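Mannan endo-1,6-alpha-mannosidase (Chaetomium thermophilum, PDB 6RY0) probably cleaves alpha-1,6-mannosidic linkages in unbranched mannans and is thought to act in transferring GPI-anchored glycoproteins into the fungal cell wall. Local coordinates at residues Trp90-Asp95 with Glu405-Pro410; Arg296-Phe299 with Phe305-Pro308. One frame throughout, in Å; residues are numbered along the deposited sequence.

Followed from the N terminus, the chain first reaches contact 1 at the end of helix 76-93 and returns to it only after 309 residues, when the loop behind helix 389-401 comes alongside. This long closure joins an early helix to the late part of the glycosyl hydrolase family 76 fold. Within the span it encloses lies contact 2, a far shorter closure in which five residues separate 296-299, at the end of helix 281-298, from 305-308, beyond a two-stranded hairpin. The pair therefore nest and do not cross. Contacts 1 and 2 have their centres about 27 Å apart and their nearest atoms about 15 Å apart, a far-reaching tie and a local one at separate places.

Contact 1. Residues Trp90-Asp95 with Glu405-Pro410; sequences WHLTGD and EYAEPP
With CG opposite its backbone N (chi1 172°), His91 stretches its imidazole across to Ala407 and Glu408, while Leu92, its CG beside the backbone N (chi1 -73°), brings CD2 round to the methyl of Ala407. The setting is a helix C-terminus in the helical fold of glycosyl hydrolase family 76, an (alpha/alpha)6 barrel: helix 76-93 ends against the loop that follows helix 389-401, an example of residues far apart in sequence meeting at a helix end. The carbonyl O of Glu408 sits at the imidazole edge, near the ring plane, and meets two neighbouring ring atoms almost equally, 3.0 Å from His91 NE2 and 3.1 Å from His91 CE1. The same oxygen receives a weak hydrogen bond from Gln336 of helix 323-337, which ties a third element to this point. Ala407 CB points toward the helix and touches both residues, 4.0 Å from His91 NE2, obliquely to the ring, and 4.1 Å from Leu92 CD2. Leu92 also touches Ser400 and Ser401 of helix 389-401. Were His91 an alanine, the Ala407 methyl would probably lose a neighbour and the Glu408 carbonyl its imidazole partner. Two residues beyond Leu92, Gly94 leaves the helix with positive phi. A water also joins the two backbones: it donates to His91 O at 2.9 Å and accepts from Glu408 N at 3.0 Å, so that one molecule bridges a helix carbonyl and a loop amide.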
loop_
_atom_site.group_PDB
_atom_site.type_symbol
_atom_site.label_atom_id
_atom_site.label_comp_id
_atom_site.label_asym_id
_atom_site.label_seq_id
_atom_site.Cartn_x
_atom_site.Cartn_y
_atom_site.Cartn_z
ATOM N N TRP A 90 7.975 12.987 0.375
ATOM C CA TRP A 90 9.200 13.652 -0.034
ATOM C C TRP A 90 9.321 13.702 -1.554
ATOM O O TRP A 90 9.727 14.717 -2.120
ATOM C CB TRP A 90 10.403 12.963 0.611
ATOM C CG TRP A 90 11.692 13.326 -0.046
ATOM C CD1 TRP A 90 12.421 14.482 0.075
ATOM C CD2 TRP A 90 12.392 12.514 -0.991
ATOM N NE1 TRP A 90 13.536 14.415 -0.723
ATOM C CE2 TRP A 90 13.535 13.217 -1.397
ATOM C CE3 TRP A 90 12.130 11.260 -1.548
ATOM C CZ2 TRP A 90 14.444 12.692 -2.345
ATOM C CZ3 TRP A 90 13.005 10.750 -2.476
ATOM C CH2 TRP A 90 14.152 11.442 -2.853
ATOM N N HIS A 91 9.009 12.596 -2.224
ATOM C CA HIS A 91 9.066 12.537 -3.675
ATOM C C HIS A 91 8.177 13.591 -4.337
ATOM O O HIS A 91 8.516 14.136 -5.376
ATOM C CB HIS A 91 8.674 11.120 -4.086
ATOM C CG HIS A 91 8.480 10.876 -5.539
ATOM N ND1 HIS A 91 9.502 10.901 -6.447
ATOM C CD2 HIS A 91 7.379 10.495 -6.226
ATOM C CE1 HIS A 91 9.036 10.561 -7.642
ATOM N NE2 HIS A 91 7.741 10.310 -7.539
ATOM N N LEU A 92 6.989 13.794 -3.773
ATOM C CA LEU A 92 5.965 14.655 -4.346
ATOM C C LEU A 92 6.191 16.127 -4.019
ATOM O O LEU A 92 5.822 17.004 -4.783
ATOM C CB LEU A 92 4.594 14.211 -3.828
ATOM C CG LEU A 92 4.118 12.900 -4.466
ATOM C CD1 LEU A 92 3.091 12.209 -3.597
ATOM C CD2 LEU A 92 3.588 13.112 -5.849
ATOM N N THR A 93 6.756 16.414 -2.840
ATOM C CA THR A 93 6.873 17.782 -2.351
ATOM C C THR A 93 8.287 18.347 -2.346
ATOM O O THR A 93 8.453 19.548 -2.333
ATOM C CB THR A 93 6.326 17.911 -0.913
ATOM O OG1 THR A 93 7.213 17.256 -0.009
ATOM C CG2 THR A 93 4.895 17.464 -0.777
ATOM N N GLY A 94 9.289 17.482 -2.337
ATOM C CA GLY A 94 10.652 17.904 -2.164
ATOM C C GLY A 94 11.064 18.203 -0.738
ATOM O O GLY A 94 12.187 18.605 -0.508
ATOM N N ASP A 95 10.165 18.014 0.211
ATOM C CA ASP A 95 10.457 18.306 1.619
ATOM C C ASP A 95 11.122 17.090 2.251
ATOM O O ASP A 95 10.447 16.071 2.408
ATOM C CB ASP A 95 9.147 18.613 2.347
ATOM C CG ASP A 95 9.330 18.856 3.813
ATOM O OD1 ASP A 95 10.497 18.993 4.273
ATOM O OD2 ASP A 95 8.299 18.912 4.528
ATOM N N GLU A 405 1.555 15.653 -11.116
ATOM C CA GLU A 405 1.904 16.200 -12.426
ATOM C C GLU A 405 3.311 16.777 -12.448
ATOM O O GLU A 405 3.904 16.908 -13.511
ATOM C CB GLU A 405 0.869 17.272 -12.859
ATOM C CG GLU A 405 0.718 18.506 -11.848
ATOM C CD GLU A 405 -0.242 19.618 -12.318
ATOM O OE1 GLU A 405 -1.253 19.888 -11.611
ATOM O OE2 GLU A 405 0.031 20.243 -13.376
ATOM N N TYR A 406 3.828 17.177 -11.296
ATOM C CA TYR A 406 5.145 17.769 -11.176
ATOM C C TYR A 406 6.236 16.770 -10.819
ATOM O O TYR A 406 7.415 17.124 -10.808
ATOM C CB TYR A 406 5.145 18.865 -10.104
ATOM C CG TYR A 406 4.052 19.918 -10.240
ATOM C CD1 TYR A 406 4.100 20.885 -11.203
ATOM C CD2 TYR A 406 2.992 19.945 -9.355
ATOM C CE1 TYR A 406 3.087 21.848 -11.290
ATOM C CE2 TYR A 406 2.009 20.876 -9.419
ATOM C CZ TYR A 406 2.045 21.832 -10.387
ATOM O OH TYR A 406 1.048 22.782 -10.483
ATOM N N ALA A 407 5.866 15.550 -10.479
ATOM C CA ALA A 407 6.805 14.582 -9.968
ATOM C C ALA A 407 7.452 13.779 -11.077
ATOM O O ALA A 407 6.861 13.566 -12.114
ATOM C CB ALA A 407 6.081 13.627 -9.028
ATOM N N GLU A 408 8.640 13.271 -10.805
ATOM C CA GLU A 408 9.259 12.299 -11.673
ATOM C C GLU A 408 8.453 11.005 -11.611
ATOM O O GLU A 408 7.938 10.623 -10.562
ATOM C CB GLU A 408 10.682 12.053 -11.195
ATOM C CG GLU A 408 11.573 13.267 -11.356
ATOM C CD GLU A 408 11.691 13.649 -12.778
ATOM O OE1 GLU A 408 12.016 12.765 -13.591
ATOM O OE2 GLU A 408 11.419 14.827 -13.089
ATOM N N PRO A 409 8.448 10.260 -12.723
ATOM C CA PRO A 409 7.886 8.913 -12.670
ATOM C C PRO A 409 8.801 7.996 -11.869
ATOM O O PRO A 409 9.978 8.330 -11.633
ATOM C CB PRO A 409 7.860 8.513 -14.134
ATOM C CG PRO A 409 9.017 9.259 -14.740
ATOM C CD PRO A 409 9.042 10.569 -14.036
ATOM N N PRO A 410 8.291 6.822 -11.465
ATOM C CA PRO A 410 9.170 5.853 -10.807
ATOM C C PRO A 410 10.420 5.603 -11.651
ATOM O O PRO A 410 10.330 5.410 -12.870
ATOM C CB PRO A 410 8.297 4.589 -10.728
ATOM C CG PRO A 410 6.925 5.021 -11.022
ATOM C CD PRO A 410 6.914 6.324 -11.656
HETATM O O HOH W 1 9.679 13.780 -8.053
#

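Contact 2. Residues Arg296-Phe299 with Phe305-Pro308; sequences RDFF and FEIP
Phe298 O takes a hydrogen bond from Phe305 N at 2.8 Å, weak because the N-H is bent well off line (124°). This pair lies just beyond the last paired residues of a beta hairpin, where the chain comes off a helix, and a small apolar cluster forms alongside it. The Phe298 ring has the carbonyl O of Phe305 at its edge, in plane, 3.5 Å from Phe298 CD1. The Ile307 side chain crosses that of Phe298 at about a right angle and meets the ring obliquely; its CG1 is set between the backbone N and carbonyl carbon (chi1 58°), and from there CD1 comes to 3.7 Å from Phe298 CE1. Both Ile307 CG2 and Ile307 CD1 also rest 3.5 Å from Asp297 O, while Asp297 CB lies over one face of the Phe298 ring, offset toward its rim. Arg296 holds the Asp297 carboxylate side-on, with NE to OD1 and NH2 to OD2. At the centre of an inverse gamma turn, Glu306 has its OE1 hydrogen-bonded to Ser261 OG. The contact thus folds the loop after strand 303-304 back onto the end of helix 281-298, with Phe299 packing on helices 323-337 and 342-358 beside it.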
loop_
_atom_site.group_PDB
_atom_site.type_symbol
_atom_site.label_atom_id
_atom_site.label_comp_id
_atom_site.label_asym_id
_atom_site.label_seq_id
_atom_site.Cartn_x
_atom_site.Cartn_y
_atom_site.Cartn_z
ATOM N N ARG A 296 -16.478 3.163 -11.072
ATOM C CA ARG A 296 -17.873 2.815 -10.862
ATOM C C ARG A 296 -18.190 2.520 -9.404
ATOM O O ARG A 296 -19.241 2.899 -8.887
ATOM C CB ARG A 296 -18.171 1.587 -11.738
ATOM C CG ARG A 296 -19.550 0.986 -11.596
ATOM C CD ARG A 296 -19.633 -0.369 -12.271
ATOM N NE ARG A 296 -18.794 -1.325 -11.540
ATOM C CZ ARG A 296 -18.041 -2.288 -12.059
ATOM N NH1 ARG A 296 -18.007 -2.504 -13.370
ATOM N NH2 ARG A 296 -17.303 -3.040 -11.257
ATOM N N ASP A 297 -17.298 1.782 -8.761
ATOM C CA ASP A 297 -17.602 1.226 -7.455
ATOM C C ASP A 297 -17.197 2.094 -6.274
ATOM O O ASP A 297 -17.923 2.128 -5.266
ATOM C CB ASP A 297 -16.928 -0.147 -7.305
ATOM C CG ASP A 297 -17.466 -1.193 -8.268
ATOM O OD1 ASP A 297 -18.640 -1.047 -8.700
ATOM O OD2 ASP A 297 -16.737 -2.171 -8.548
ATOM N N PHE A 298 -16.046 2.747 -6.363
ATOM C CA PHE A 298 -15.482 3.413 -5.185
ATOM C C PHE A 298 -15.588 4.914 -5.203
ATOM O O PHE A 298 -15.364 5.533 -4.178
ATOM C CB PHE A 298 -14.011 3.018 -4.974
ATOM C CG PHE A 298 -13.867 1.568 -4.626
ATOM C CD1 PHE A 298 -14.254 1.113 -3.386
ATOM C CD2 PHE A 298 -13.398 0.665 -5.557
ATOM C CE1 PHE A 298 -14.160 -0.231 -3.071
ATOM C CE2 PHE A 298 -13.303 -0.663 -5.260
ATOM C CZ PHE A 298 -13.707 -1.115 -4.015
ATOM N N PHE A 299 -15.912 5.529 -6.329
ATOM C CA PHE A 299 -16.015 6.978 -6.386
ATOM C C PHE A 299 -17.473 7.347 -6.463
ATOM O O PHE A 299 -18.206 6.926 -7.349
ATOM C CB PHE A 299 -15.185 7.537 -7.543
ATOM C CG PHE A 299 -13.715 7.494 -7.242
ATOM C CD1 PHE A 299 -12.972 6.347 -7.444
ATOM C CD2 PHE A 299 -13.069 8.588 -6.694
ATOM C CE1 PHE A 299 -11.612 6.304 -7.141
ATOM C CE2 PHE A 299 -11.728 8.548 -6.385
ATOM C CZ PHE A 299 -10.995 7.416 -6.596
ATOM N N PHE A 305 -14.817 6.231 -1.501
ATOM C CA PHE A 305 -15.764 5.786 -0.500
ATOM C C PHE A 305 -15.484 4.314 -0.209
ATOM O O PHE A 305 -15.475 3.489 -1.144
ATOM C CB PHE A 305 -17.194 6.003 -1.012
ATOM C CG PHE A 305 -18.244 5.792 0.006
ATOM C CD1 PHE A 305 -18.764 4.563 0.234
ATOM C CD2 PHE A 305 -18.719 6.864 0.755
ATOM C CE1 PHE A 305 -19.779 4.409 1.198
ATOM C CE2 PHE A 305 -19.722 6.720 1.669
ATOM C CZ PHE A 305 -20.225 5.507 1.908
ATOM N N GLU A 306 -15.310 3.974 1.054
ATOM C CA GLU A 306 -14.940 2.605 1.431
ATOM C C GLU A 306 -16.201 1.759 1.561
ATOM O O GLU A 306 -16.760 1.602 2.651
ATOM C CB GLU A 306 -14.091 2.595 2.701
ATOM C CG GLU A 306 -13.341 1.294 2.895
ATOM C CD GLU A 306 -12.443 0.988 1.709
ATOM O OE1 GLU A 306 -11.618 1.877 1.389
ATOM O OE2 GLU A 306 -12.588 -0.086 1.103
ATOM N N ILE A 307 -16.670 1.235 0.422
ATOM C CA ILE A 307 -18.020 0.667 0.347
ATOM C C ILE A 307 -18.340 -0.384 1.422
ATOM O O ILE A 307 -19.486 -0.401 1.824
ATOM C CB ILE A 307 -18.539 0.369 -1.087
ATOM C CG1 ILE A 307 -17.600 -0.581 -1.750
ATOM C CG2 ILE A 307 -18.722 1.644 -1.929
ATOM C CD1 ILE A 307 -17.810 -0.795 -3.259
ATOM N N PRO A 308 -17.409 -1.255 1.875
ATOM C CA PRO A 308 -17.865 -2.243 2.854
ATOM C C PRO A 308 -18.169 -1.705 4.228
ATOM O O PRO A 308 -18.789 -2.435 4.998
ATOM C CB PRO A 308 -16.701 -3.240 2.929
ATOM C CG PRO A 308 -15.961 -3.047 1.621
ATOM C CD PRO A 308 -16.043 -1.564 1.411
#